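Long-range contacts in ribosomal protein uL16 3-hydroxylase (Escherichia coli, PDB 4CCL), which catalyses the iron(II)- and 2-oxoglutarate-dependent 3-hydroxylation of an arginine in ribosomal protein uL16: residues F28-D33 and I134-G138; R107-L111 and Q274-E278; S327-L333 and A350-F356. Numbering follows the deposited sequence.

Interaction 1 of 3, residues F28-D33 and I134-G138; sequences FNNFID and IQGTG
Segment 28-33 is an irregular, mostly extended loop that turns at N30, whose phi/psi of 46/64° is left-handed, a conformation asparagine tolerates well. Against it runs 134-138, where strand 131-135 ends at Q135 and G136-G138 lead off as a loop. The CA atoms converge along the pair, from 8.7 Å at F28-I134 to 5.9 Å at D33-G136. Two phenylalanines close on the strand's last isoleucine. F28 (chi1 m) brings the edge of its ring to I134, CE2 lying 3.9 Å from I134 CD1, and F31 (chi1 t) lays a ring face on it, with F31 CZ 4.0 Å from I134 CG2. F31 CE2 also reaches G136 CA at 3.6 Å. Glycine suits position 136: an ideal CB there would fall 2.3 Å from D33 OD2. D33 (chi1 m) can therefore come in close, its OD2 accepting a hydrogen bond from T137 N at 3.0 Å, N-H...O angle 159°; the same carboxylate is also hydrogen-bonded to the hydroxyl of Y198. On the strand, Q135 points away from the loop, and its OE1 is bonded by N197. Strand 131-135 lies between strands 178-181 and 195-202, so the contact fastens an N-terminal loop to the double-stranded beta-helix of the JmjC domain, close to R140, an inferred substrate-binding residue.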
ATOM      1  N   PHE B  28     -33.351 -18.589  21.106  1.00 52.15           N
ATOM      2  CA  PHE B  28     -34.305 -17.627  21.629  1.00 56.72           C
ATOM      3  C   PHE B  28     -35.621 -18.336  21.920  1.00 65.51           C
ATOM      4  O   PHE B  28     -36.164 -19.026  21.056  1.00 71.57           O
ATOM      5  CB  PHE B  28     -34.536 -16.491  20.634  1.00 54.50           C
ATOM      6  CG  PHE B  28     -33.326 -15.644  20.394  1.00 50.11           C
ATOM      7  CD1 PHE B  28     -32.907 -14.728  21.343  1.00 49.15           C
ATOM      8  CD2 PHE B  28     -32.607 -15.758  19.215  1.00 43.51           C
ATOM      9  CE1 PHE B  28     -31.793 -13.945  21.124  1.00 46.06           C
ATOM     10  CE2 PHE B  28     -31.492 -14.977  18.991  1.00 44.87           C
ATOM     11  CZ  PHE B  28     -31.084 -14.070  19.947  1.00 42.63           C
ATOM     12  N   ASN B  29     -36.122 -18.174  23.141  1.00 71.23           N
ATOM     13  CA  ASN B  29     -37.421 -18.717  23.519  1.00 70.79           C
ATOM     14  C   ASN B  29     -38.535 -17.760  23.128  1.00 74.76           C
ATOM     15  O   ASN B  29     -38.408 -16.549  23.321  1.00 76.22           O
ATOM     16  CB  ASN B  29     -37.484 -18.978  25.023  1.00 75.54           C
ATOM     17  CG  ASN B  29     -36.474 -20.008  25.482  1.00 85.16           C
ATOM     18  OD1 ASN B  29     -36.059 -20.876  24.715  1.00 85.95           O
ATOM     19  ND2 ASN B  29     -36.076 -19.920  26.745  1.00 89.95           N
ATOM     20  N   ASN B  30     -39.625 -18.316  22.605  1.00 76.65           N
ATOM     21  CA  ASN B  30     -40.750 -17.535  22.098  1.00 74.92           C
ATOM     22  C   ASN B  30     -40.263 -16.394  21.223  1.00 70.37           C
ATOM     23  O   ASN B  30     -40.456 -15.223  21.548  1.00 72.12           O
ATOM     24  CB  ASN B  30     -41.587 -16.987  23.255  1.00 79.31           C
ATOM     25  CG  ASN B  30     -42.023 -18.070  24.219  1.00 79.74           C
ATOM     26  OD1 ASN B  30     -41.637 -18.068  25.386  1.00 82.00           O
ATOM     27  ND2 ASN B  30     -42.830 -19.006  23.732  1.00 74.49           N
ATOM     28  N   PHE B  31     -39.637 -16.743  20.106  1.00 66.84           N
ATOM     29  CA  PHE B  31     -38.958 -15.749  19.292  1.00 60.51           C
ATOM     30  C   PHE B  31     -39.949 -14.892  18.521  1.00 67.01           C
ATOM     31  O   PHE B  31     -40.771 -15.394  17.755  1.00 66.10           O
ATOM     32  CB  PHE B  31     -37.968 -16.418  18.338  1.00 53.42           C
ATOM     33  CG  PHE B  31     -37.230 -15.453  17.456  1.00 53.36           C
ATOM     34  CD1 PHE B  31     -36.194 -14.682  17.961  1.00 47.54           C
ATOM     35  CD2 PHE B  31     -37.567 -15.319  16.119  1.00 55.91           C
ATOM     36  CE1 PHE B  31     -35.516 -13.793  17.149  1.00 51.93           C
ATOM     37  CE2 PHE B  31     -36.892 -14.434  15.304  1.00 60.20           C
ATOM     38  CZ  PHE B  31     -35.866 -13.671  15.819  1.00 51.07           C
ATOM     39  N   ILE B  32     -39.857 -13.587  18.742  1.00 67.25           N
ATOM     40  CA  ILE B  32     -40.698 -12.623  18.056  1.00 64.57           C
ATOM     41  C   ILE B  32     -39.831 -11.830  17.096  1.00 66.21           C
ATOM     42  O   ILE B  32     -38.898 -11.141  17.510  1.00 67.64           O
ATOM     43  CB  ILE B  32     -41.371 -11.663  19.042  1.00 67.14           C
ATOM     44  CG1 ILE B  32     -42.122 -12.454  20.115  1.00 71.87           C
ATOM     45  CG2 ILE B  32     -42.305 -10.722  18.301  1.00 70.77           C
ATOM     46  CD1 ILE B  32     -42.153 -11.772  21.465  1.00 79.07           C
ATOM     47  N   ASP B  33     -40.133 -11.952  15.809  1.00 63.12           N
ATOM     48  CA  ASP B  33     -39.341 -11.312  14.771  1.00 66.18           C
ATOM     49  C   ASP B  33     -39.325  -9.797  14.923  1.00 66.95           C
ATOM     50  O   ASP B  33     -40.365  -9.180  15.140  1.00 71.48           O
ATOM     51  CB  ASP B  33     -39.860 -11.706  13.388  1.00 69.96           C
ATOM     52  CG  ASP B  33     -39.726 -13.192  13.122  1.00 69.40           C
ATOM     53  OD1 ASP B  33     -40.160 -13.995  13.974  1.00 74.51           O
ATOM     54  OD2 ASP B  33     -39.175 -13.559  12.065  1.00 69.11           O
ATOM     55  N   ILE B 134     -30.172 -17.199  12.572  1.00 46.35           N
ATOM     56  CA  ILE B 134     -31.339 -17.266  13.438  1.00 43.51           C
ATOM     57  C   ILE B 134     -32.607 -17.486  12.627  1.00 50.55           C
ATOM     58  O   ILE B 134     -32.928 -16.701  11.733  1.00 52.20           O
ATOM     59  CB  ILE B 134     -31.501 -15.957  14.237  1.00 39.52           C
ATOM     60  CG1 ILE B 134     -30.211 -15.624  14.988  1.00 38.50           C
ATOM     61  CG2 ILE B 134     -32.676 -16.054  15.198  1.00 42.90           C
ATOM     62  CD1 ILE B 134     -30.138 -14.187  15.470  1.00 41.49           C
ATOM     63  N   GLN B 135     -33.332 -18.553  12.944  1.00 53.01           N
ATOM     64  CA  GLN B 135     -34.604 -18.819  12.290  1.00 47.71           C
ATOM     65  C   GLN B 135     -35.704 -17.928  12.855  1.00 52.59           C
ATOM     66  O   GLN B 135     -35.926 -17.889  14.065  1.00 53.87           O
ATOM     67  CB  GLN B 135     -34.994 -20.291  12.431  1.00 47.08           C
ATOM     68  CG  GLN B 135     -36.339 -20.638  11.799  1.00 49.68           C
ATOM     69  CD  GLN B 135     -36.330 -20.509  10.288  1.00 54.65           C
ATOM     70  OE1 GLN B 135     -35.408 -20.976   9.620  1.00 59.62           O
ATOM     71  NE2 GLN B 135     -37.356 -19.866   9.741  1.00 53.08           N
ATOM     72  N   GLY B 136     -36.376 -17.212  11.961  1.00 48.74           N
ATOM     73  CA  GLY B 136     -37.526 -16.390  12.296  1.00 46.29           C
ATOM     74  C   GLY B 136     -38.805 -17.136  11.967  1.00 57.09           C
ATOM     75  O   GLY B 136     -38.868 -18.357  12.116  1.00 60.39           O
ATOM     76  N   THR B 137     -39.831 -16.402  11.543  1.00 53.25           N
ATOM     77  CA  THR B 137     -41.089 -17.010  11.121  1.00 64.93           C
ATOM     78  C   THR B 137     -40.852 -18.031  10.018  1.00 69.43           C
ATOM     79  O   THR B 137     -39.961 -17.863   9.186  1.00 68.44           O
ATOM     80  CB  THR B 137     -42.072 -15.966  10.557  1.00 70.05           C
ATOM     81  OG1 THR B 137     -41.572 -15.465   9.310  1.00 74.60           O
ATOM     82  CG2 THR B 137     -42.263 -14.815  11.526  1.00 73.01           C
ATOM     83  N   GLY B 138     -41.652 -19.091  10.018  1.00 64.12           N
ATOM     84  CA  GLY B 138     -41.554 -20.119   9.001  1.00 58.94           C
ATOM     85  C   GLY B 138     -40.519 -21.170   9.334  1.00 56.07           C
ATOM     86  O   GLY B 138     -40.096 -21.292  10.483  1.00 53.71           O
TER

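Interaction 2 of 3, residues R107-L111 and Q274-E278; sequences RIDDL and QSRHE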
ATOM      1  N   ARG B 107     -14.835  -7.920  16.332  1.00 50.11           N
ATOM      2  CA  ARG B 107     -14.989  -9.072  15.445  1.00 44.25           C
ATOM      3  C   ARG B 107     -16.371  -9.180  14.793  1.00 48.71           C
ATOM      4  O   ARG B 107     -16.517  -9.817  13.750  1.00 53.44           O
ATOM      5  CB  ARG B 107     -14.662 -10.366  16.193  1.00 39.06           C
ATOM      6  CG  ARG B 107     -13.194 -10.513  16.567  1.00 50.41           C
ATOM      7  CD  ARG B 107     -12.375 -11.079  15.419  1.00 46.58           C
ATOM      8  NE  ARG B 107     -12.589 -12.514  15.261  1.00 48.05           N
ATOM      9  CZ  ARG B 107     -13.381 -13.062  14.344  1.00 46.84           C
ATOM     10  NH1 ARG B 107     -14.039 -12.294  13.487  1.00 47.77           N
ATOM     11  NH2 ARG B 107     -13.508 -14.379  14.278  1.00 38.99           N
ATOM     12  N   ILE B 108     -17.378  -8.556  15.396  1.00 55.21           N
ATOM     13  CA  ILE B 108     -18.740  -8.655  14.874  1.00 57.14           C
ATOM     14  C   ILE B 108     -18.914  -7.709  13.685  1.00 52.48           C
ATOM     15  O   ILE B 108     -18.278  -6.657  13.623  1.00 49.55           O
ATOM     16  CB  ILE B 108     -19.808  -8.391  15.973  1.00 49.05           C
ATOM     17  CG1 ILE B 108     -21.119  -9.105  15.636  1.00 57.93           C
ATOM     18  CG2 ILE B 108     -20.036  -6.900  16.184  1.00 49.93           C
ATOM     19  CD1 ILE B 108     -22.220  -8.891  16.662  1.00 59.09           C
ATOM     20  N   ASP B 109     -19.755  -8.089  12.728  1.00 52.09           N
ATOM     21  CA  ASP B 109     -19.917  -7.269  11.533  1.00 52.27           C
ATOM     22  C   ASP B 109     -21.249  -6.531  11.497  1.00 54.33           C
ATOM     23  O   ASP B 109     -21.300  -5.338  11.793  1.00 75.32           O
ATOM     24  CB  ASP B 109     -19.762  -8.122  10.270  1.00 55.14           C
ATOM     25  CG  ASP B 109     -19.725  -7.286   9.001  1.00 58.48           C
ATOM     26  OD1 ASP B 109     -19.468  -6.069   9.099  1.00 58.68           O
ATOM     27  OD2 ASP B 109     -19.943  -7.845   7.905  1.00 65.40           O
ATOM     28  N   ASP B 110     -22.318  -7.258  11.180  1.00 51.17           N
ATOM     29  CA  ASP B 110     -23.648  -6.681  10.989  1.00 49.61           C
ATOM     30  C   ASP B 110     -24.719  -7.770  10.904  1.00 44.41           C
ATOM     31  O   ASP B 110     -24.413  -8.961  10.962  1.00 51.06           O
ATOM     32  CB  ASP B 110     -23.695  -5.824   9.717  1.00 51.37           C
ATOM     33  CG  ASP B 110     -23.196  -4.408   9.943  1.00 64.05           C
ATOM     34  OD1 ASP B 110     -23.563  -3.802  10.972  1.00 63.78           O
ATOM     35  OD2 ASP B 110     -22.417  -3.911   9.103  1.00 65.57           O
ATOM     36  N   LEU B 111     -25.969  -7.343  10.735  1.00 45.39           N
ATOM     37  CA  LEU B 111     -27.115  -8.245  10.674  1.00 45.06           C
ATOM     38  C   LEU B 111     -27.736  -8.211   9.278  1.00 52.04           C
ATOM     39  O   LEU B 111     -28.289  -7.189   8.870  1.00 53.32           O
ATOM     40  CB  LEU B 111     -28.156  -7.818  11.720  1.00 48.36           C
ATOM     41  CG  LEU B 111     -29.272  -8.754  12.212  1.00 50.60           C
ATOM     42  CD1 LEU B 111     -30.309  -9.063  11.150  1.00 48.23           C
ATOM     43  CD2 LEU B 111     -28.695 -10.039  12.758  1.00 56.81           C
ATOM     44  N   GLN B 274     -14.369   1.395  11.361  1.00 56.43           N
ATOM     45  CA  GLN B 274     -15.196   1.672  10.189  1.00 57.71           C
ATOM     46  C   GLN B 274     -16.080   0.474   9.835  1.00 60.80           C
ATOM     47  O   GLN B 274     -15.657  -0.677   9.947  1.00 65.83           O
ATOM     48  CB  GLN B 274     -14.321   2.058   8.994  1.00 59.73           C
ATOM     49  CG  GLN B 274     -14.413   3.526   8.609  1.00 69.38           C
ATOM     50  CD  GLN B 274     -13.180   4.017   7.871  1.00 77.82           C
ATOM     51  OE1 GLN B 274     -13.283   4.744   6.884  1.00 87.87           O
ATOM     52  NE2 GLN B 274     -12.006   3.627   8.355  1.00 75.11           N
ATOM     53  N   SER B 275     -17.310   0.755   9.416  1.00 57.97           N
ATOM     54  CA  SER B 275     -18.262  -0.293   9.057  1.00 64.04           C
ATOM     55  C   SER B 275     -18.150  -0.702   7.588  1.00 69.02           C
ATOM     56  O   SER B 275     -17.923   0.138   6.716  1.00 73.20           O
ATOM     57  CB  SER B 275     -19.693   0.150   9.373  1.00 65.84           C
ATOM     58  OG  SER B 275     -20.630  -0.852   9.021  1.00 72.79           O
ATOM     59  N   ARG B 276     -18.318  -1.994   7.323  1.00 70.41           N
ATOM     60  CA  ARG B 276     -18.248  -2.520   5.963  1.00 72.79           C
ATOM     61  C   ARG B 276     -19.464  -2.134   5.123  1.00 70.42           C
ATOM     62  O   ARG B 276     -19.454  -2.289   3.902  1.00 72.41           O
ATOM     63  CB  ARG B 276     -18.078  -4.043   5.980  1.00 76.17           C
ATOM     64  CG  ARG B 276     -16.684  -4.513   6.381  1.00 80.30           C
ATOM     65  CD  ARG B 276     -16.601  -6.033   6.505  1.00 87.37           C
ATOM     66  NE  ARG B 276     -16.767  -6.721   5.226  1.00 95.94           N
ATOM     67  CZ  ARG B 276     -17.886  -7.324   4.838  1.00103.85           C
ATOM     68  NH1 ARG B 276     -18.950  -7.327   5.630  1.00105.21           N
ATOM     69  NH2 ARG B 276     -17.941  -7.926   3.658  1.00105.49           N
ATOM     70  N   HIS B 277     -20.510  -1.634   5.775  1.00 71.84           N
ATOM     71  CA  HIS B 277     -21.701  -1.180   5.065  1.00 72.63           C
ATOM     72  C   HIS B 277     -22.012   0.280   5.381  1.00 70.99           C
ATOM     73  O   HIS B 277     -21.558   0.818   6.392  1.00 75.95           O
ATOM     74  CB  HIS B 277     -22.907  -2.056   5.407  1.00 74.73           C
ATOM     75  CG  HIS B 277     -22.679  -3.518   5.169  1.00 74.75           C
ATOM     76  ND1 HIS B 277     -22.423  -4.403   6.194  1.00 73.94           N
ATOM     77  CD2 HIS B 277     -22.667  -4.242   4.030  1.00 80.57           C
ATOM     78  CE1 HIS B 277     -22.264  -5.614   5.692  1.00 80.62           C
ATOM     79  NE2 HIS B 277     -22.406  -5.548   4.382  1.00 85.08           N
ATOM     80  N   GLU B 278     -22.796   0.912   4.513  1.00 68.65           N
ATOM     81  CA  GLU B 278     -23.140   2.321   4.669  1.00 71.65           C
ATOM     82  C   GLU B 278     -24.027   2.564   5.891  1.00 72.69           C
ATOM     83  O   GLU B 278     -25.075   1.933   6.053  1.00 74.46           O
ATOM     84  CB  GLU B 278     -23.829   2.836   3.403  1.00 81.24           C
ATOM     85  CG  GLU B 278     -24.214   4.305   3.457  1.00 92.41           C
ATOM     86  CD  GLU B 278     -24.671   4.840   2.114  1.00105.44           C
ATOM     87  OE1 GLU B 278     -25.754   4.432   1.644  1.00107.06           O
ATOM     88  OE2 GLU B 278     -23.944   5.674   1.531  1.00113.37           O
TER
HETATM   89  O   HOH W   1     -19.092  -3.717  10.145  1.00 60.37           O
HETATM   90  O   HOH W   2     -21.068  -2.338  11.474  1.00 59.33           O
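Two neighbouring aspartates on strand 108-116 each take a basic partner from the loop 274-278. D109 OD2 forms a very short salt bridge with R276 NH1, 2.5 Å, in the plane of the guanidinium, and D110 OD2 receives a nearly straight hydrogen bond from H277 ND1, 3.0 Å at 172°. Both acids can face the loop because D109 has backbone angles of -107/-76°, which break the alternation expected of a regular strand. The other oxygen of D110, OD1, is held by N87 ND2, so this buried carboxylate is satisfied on more than one side. Two waters fill the gap. Water 1 lies 2.6 Å from D109 OD1 and accepts a weak bond from R276 N, 3.4 Å; water 2 joins D110 OD1 and S275 OG, each at 2.9 Å, the serine hydroxyl reaching the water from a short side chain. Direct packing is slight: D109 OD2 lies 3.9 Å from H277 CE1, while H88 of helix 86-89 touches the side chains of both S275 and H277. The joint between the JmjC domain and the C-terminal part of the chain is thus made here by matched charge, directed hydrogen bonds and bridging water rather than by apolar packing.

Interaction 3 of 3, residues S327-L333 and A350-F356; sequences SPHRPAL and ALEDPSF. With SO4 (sulfate ion), chain O.
Residues 327-329 are a non-helical lead-in to helix 330-338, with H329 at its N-cap position; A350-E352 have helical backbone angles and lead through D353, the N-cap, into helix 354-365. The nearest CA pairs are S327-F356 at 6.8 Å and H329-A350 at 6.2 Å. The two main bumps are F356 and H329. The F356 ring (chi1 t) fits among S327, H329, A332 and L333: S327 OG, 3.5 Å from F356 CD1, and L333 CD2, 4.2 Å from F356 CE1, border its edge. The small A332 methyl abuts the hollow where A350 and that ring meet, its CB 3.8 Å from A350 CB and 3.4 Å from F356 CZ. In this winged-helix region the two helix starts are thereby packed together. H329 (chi1 m) sets its ring beside A350, ND1 3.6 Å from A350 CA, and gives NE2-H to D353 OD2 at 2.8 Å; D353 OD1 meanwhile caps its helix, accepting from S355 N at 3.0 Å. Pointing elsewhere, the extended R330 bonds through NH2 to O1 of a sulfate at 2.8 Å, probably from the crystallisation liquor.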
ATOM      1  N   SER B 327      -9.931  11.727  25.312  1.00 72.16           N
ATOM      2  CA  SER B 327     -10.365  12.591  26.404  1.00 69.94           C
ATOM      3  C   SER B 327      -9.779  12.149  27.744  1.00 76.33           C
ATOM      4  O   SER B 327      -9.602  10.955  27.985  1.00 73.35           O
ATOM      5  CB  SER B 327     -11.896  12.627  26.478  1.00 62.79           C
ATOM      6  OG  SER B 327     -12.343  13.517  27.487  1.00 70.40           O
ATOM      7  N   PRO B 328      -9.475  13.120  28.620  1.00 83.26           N
ATOM      8  CA  PRO B 328      -9.015  12.837  29.986  1.00 88.25           C
ATOM      9  C   PRO B 328     -10.049  12.102  30.836  1.00 89.39           C
ATOM     10  O   PRO B 328      -9.685  11.551  31.875  1.00 93.02           O
ATOM     11  CB  PRO B 328      -8.742  14.232  30.568  1.00 89.05           C
ATOM     12  CG  PRO B 328      -9.476  15.180  29.682  1.00 86.08           C
ATOM     13  CD  PRO B 328      -9.436  14.560  28.322  1.00 84.22           C
ATOM     14  N   HIS B 329     -11.306  12.073  30.402  1.00 83.14           N
ATOM     15  CA  HIS B 329     -12.342  11.479  31.230  1.00 81.30           C
ATOM     16  C   HIS B 329     -12.595  10.066  30.727  1.00 78.13           C
ATOM     17  O   HIS B 329     -13.175   9.857  29.661  1.00 75.67           O
ATOM     18  CB  HIS B 329     -13.634  12.296  31.136  1.00 80.45           C
ATOM     19  CG  HIS B 329     -13.425  13.778  31.202  1.00 85.46           C
ATOM     20  ND1 HIS B 329     -13.794  14.536  32.289  1.00 85.74           N
ATOM     21  CD2 HIS B 329     -12.891  14.646  30.304  1.00 83.39           C
ATOM     22  CE1 HIS B 329     -13.494  15.805  32.067  1.00 85.32           C
ATOM     23  NE2 HIS B 329     -12.943  15.893  30.867  1.00 84.83           N
ATOM     24  N   ARG B 330     -12.132   9.102  31.514  1.00 78.72           N
ATOM     25  CA  ARG B 330     -12.298   7.679  31.217  1.00 77.87           C
ATOM     26  C   ARG B 330     -13.718   7.095  31.348  1.00 81.13           C
ATOM     27  O   ARG B 330     -14.161   6.377  30.454  1.00 86.57           O
ATOM     28  CB  ARG B 330     -11.266   6.829  31.969  1.00 85.50           C
ATOM     29  CG  ARG B 330     -11.140   5.418  31.431  1.00 92.05           C
ATOM     30  CD  ARG B 330     -10.056   4.637  32.153  1.00108.28           C
ATOM     31  NE  ARG B 330     -10.245   3.198  31.993  1.00119.33           N
ATOM     32  CZ  ARG B 330      -9.767   2.487  30.978  1.00126.11           C
ATOM     33  NH1 ARG B 330      -9.057   3.077  30.026  1.00125.77           N
ATOM     34  NH2 ARG B 330      -9.998   1.183  30.916  1.00128.65           N
ATOM     35  N   PRO B 331     -14.418   7.363  32.471  1.00 80.19           N
ATOM     36  CA  PRO B 331     -15.771   6.806  32.618  1.00 79.81           C
ATOM     37  C   PRO B 331     -16.696   7.180  31.462  1.00 79.02           C
ATOM     38  O   PRO B 331     -17.502   6.361  31.012  1.00 82.03           O
ATOM     39  CB  PRO B 331     -16.272   7.453  33.913  1.00 76.23           C
ATOM     40  CG  PRO B 331     -15.049   7.708  34.697  1.00 74.67           C
ATOM     41  CD  PRO B 331     -13.998   8.083  33.690  1.00 78.22           C
ATOM     42  N   ALA B 332     -16.561   8.411  30.986  1.00 73.54           N
ATOM     43  CA  ALA B 332     -17.369   8.909  29.881  1.00 68.82           C
ATOM     44  C   ALA B 332     -17.075   8.153  28.590  1.00 71.58           C
ATOM     45  O   ALA B 332     -17.994   7.723  27.886  1.00 70.53           O
ATOM     46  CB  ALA B 332     -17.128  10.388  29.691  1.00 64.74           C
ATOM     47  N   LEU B 333     -15.791   7.997  28.280  1.00 75.16           N
ATOM     48  CA  LEU B 333     -15.378   7.290  27.073  1.00 73.48           C
ATOM     49  C   LEU B 333     -15.823   5.835  27.111  1.00 76.60           C
ATOM     50  O   LEU B 333     -16.281   5.291  26.105  1.00 86.23           O
ATOM     51  CB  LEU B 333     -13.862   7.365  26.878  1.00 70.96           C
ATOM     52  CG  LEU B 333     -13.237   8.735  26.608  1.00 73.41           C
ATOM     53  CD1 LEU B 333     -11.863   8.570  25.968  1.00 73.30           C
ATOM     54  CD2 LEU B 333     -14.142   9.594  25.740  1.00 71.26           C
ATOM     55  N   ALA B 350     -17.902  14.764  33.332  1.00 94.60           N
ATOM     56  CA  ALA B 350     -17.320  15.096  32.032  1.00 85.88           C
ATOM     57  C   ALA B 350     -18.000  16.276  31.333  1.00 80.42           C
ATOM     58  O   ALA B 350     -17.336  17.074  30.666  1.00 79.99           O
ATOM     59  CB  ALA B 350     -17.314  13.869  31.130  1.00 81.79           C
ATOM     60  N   LEU B 351     -19.318  16.383  31.487  1.00 79.06           N
ATOM     61  CA  LEU B 351     -20.088  17.446  30.840  1.00 83.68           C
ATOM     62  C   LEU B 351     -19.677  18.844  31.306  1.00 90.06           C
ATOM     63  O   LEU B 351     -19.856  19.823  30.581  1.00 96.44           O
ATOM     64  CB  LEU B 351     -21.592  17.244  31.054  1.00 83.35           C
ATOM     65  CG  LEU B 351     -22.255  16.011  30.435  1.00 78.69           C
ATOM     66  CD1 LEU B 351     -23.721  15.975  30.832  1.00 79.40           C
ATOM     67  CD2 LEU B 351     -22.103  15.997  28.918  1.00 74.35           C
ATOM     68  N   GLU B 352     -19.123  18.931  32.512  1.00 85.26           N
ATOM     69  CA  GLU B 352     -18.689  20.208  33.069  1.00 83.06           C
ATOM     70  C   GLU B 352     -17.490  20.761  32.299  1.00 79.71           C
ATOM     71  O   GLU B 352     -17.342  21.973  32.156  1.00 87.65           O
ATOM     72  CB  GLU B 352     -18.353  20.064  34.558  1.00 83.74           C
ATOM     73  CG  GLU B 352     -19.358  19.235  35.360  1.00 83.77           C
ATOM     74  CD  GLU B 352     -20.789  19.735  35.230  1.00 85.09           C
ATOM     75  OE1 GLU B 352     -20.991  20.966  35.161  1.00 81.81           O
ATOM     76  OE2 GLU B 352     -21.715  18.895  35.211  1.00 89.18           O
ATOM     77  N   ASP B 353     -16.645  19.862  31.804  1.00 71.05           N
ATOM     78  CA  ASP B 353     -15.487  20.231  30.996  1.00 71.65           C
ATOM     79  C   ASP B 353     -15.956  20.663  29.612  1.00 76.03           C
ATOM     80  O   ASP B 353     -16.520  19.862  28.867  1.00 76.59           O
ATOM     81  CB  ASP B 353     -14.526  19.040  30.884  1.00 70.75           C
ATOM     82  CG  ASP B 353     -13.219  19.389  30.182  1.00 72.92           C
ATOM     83  OD1 ASP B 353     -13.100  20.497  29.620  1.00 77.36           O
ATOM     84  OD2 ASP B 353     -12.305  18.537  30.187  1.00 71.94           O
ATOM     85  N   PRO B 354     -15.713  21.936  29.263  1.00 73.42           N
ATOM     86  CA  PRO B 354     -16.121  22.498  27.972  1.00 67.70           C
ATOM     87  C   PRO B 354     -15.470  21.786  26.789  1.00 69.62           C
ATOM     88  O   PRO B 354     -16.049  21.760  25.704  1.00 76.13           O
ATOM     89  CB  PRO B 354     -15.636  23.951  28.058  1.00 68.87           C
ATOM     90  CG  PRO B 354     -15.557  24.237  29.516  1.00 70.99           C
ATOM     91  CD  PRO B 354     -15.105  22.954  30.135  1.00 72.29           C
ATOM     92  N   SER B 355     -14.290  21.211  26.994  1.00 62.44           N
ATOM     93  CA  SER B 355     -13.616  20.467  25.934  1.00 60.24           C
ATOM     94  C   SER B 355     -14.362  19.179  25.605  1.00 61.66           C
ATOM     95  O   SER B 355     -14.647  18.898  24.439  1.00 62.32           O
ATOM     96  CB  SER B 355     -12.169  20.158  26.320  1.00 62.56           C
ATOM     97  OG  SER B 355     -11.351  21.308  26.197  1.00 70.55           O
ATOM     98  N   PHE B 356     -14.674  18.400  26.637  1.00 61.78           N
ATOM     99  CA  PHE B 356     -15.442  17.173  26.458  1.00 64.37           C
ATOM    100  C   PHE B 356     -16.803  17.477  25.853  1.00 62.97           C
ATOM    101  O   PHE B 356     -17.259  16.771  24.956  1.00 70.16           O
ATOM    102  CB  PHE B 356     -15.627  16.427  27.782  1.00 65.31           C
ATOM    103  CG  PHE B 356     -16.419  15.154  27.647  1.00 63.03           C
ATOM    104  CD1 PHE B 356     -15.788  13.967  27.318  1.00 59.81           C
ATOM    105  CD2 PHE B 356     -17.794  15.145  27.837  1.00 61.77           C
ATOM    106  CE1 PHE B 356     -16.510  12.794  27.187  1.00 62.08           C
ATOM    107  CE2 PHE B 356     -18.521  13.975  27.707  1.00 64.09           C
ATOM    108  CZ  PHE B 356     -17.878  12.800  27.381  1.00 63.47           C
TER
HETATM  109  S   SO4 O1378      -8.420  -1.392  28.268  1.00195.95           S
HETATM  110  O1  SO4 O1378      -9.410  -0.396  28.664  1.00196.54           O
HETATM  111  O2  SO4 O1378      -7.298  -0.728  27.609  1.00194.74           O
HETATM  112  O3  SO4 O1378      -7.939  -2.104  29.448  1.00196.79           O
HETATM  113  O4  SO4 O1378      -9.032  -2.345  27.345  1.00195.28           O

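From the N terminus, interaction 1 opens in the loop between strand 22-24 and helix 37-45 and closes 101 residues on, at the end of strand 131-135. Before it closes, interaction 2 has already opened on strand 108-116, so the two loops cross; interaction 2 closes only after helix 263-272. Strands 108-116 and 131-135 both flank strand 195-202 in the same sheet, yet the contacts' centres are 23 Å apart: one binds an N-terminal loop to the sheet, the other binds the sheet to the C-terminal region. Interaction 3 follows in series, a short closure of 17 residues within the winged-helix region, its centre 28 Å from that of interaction 2.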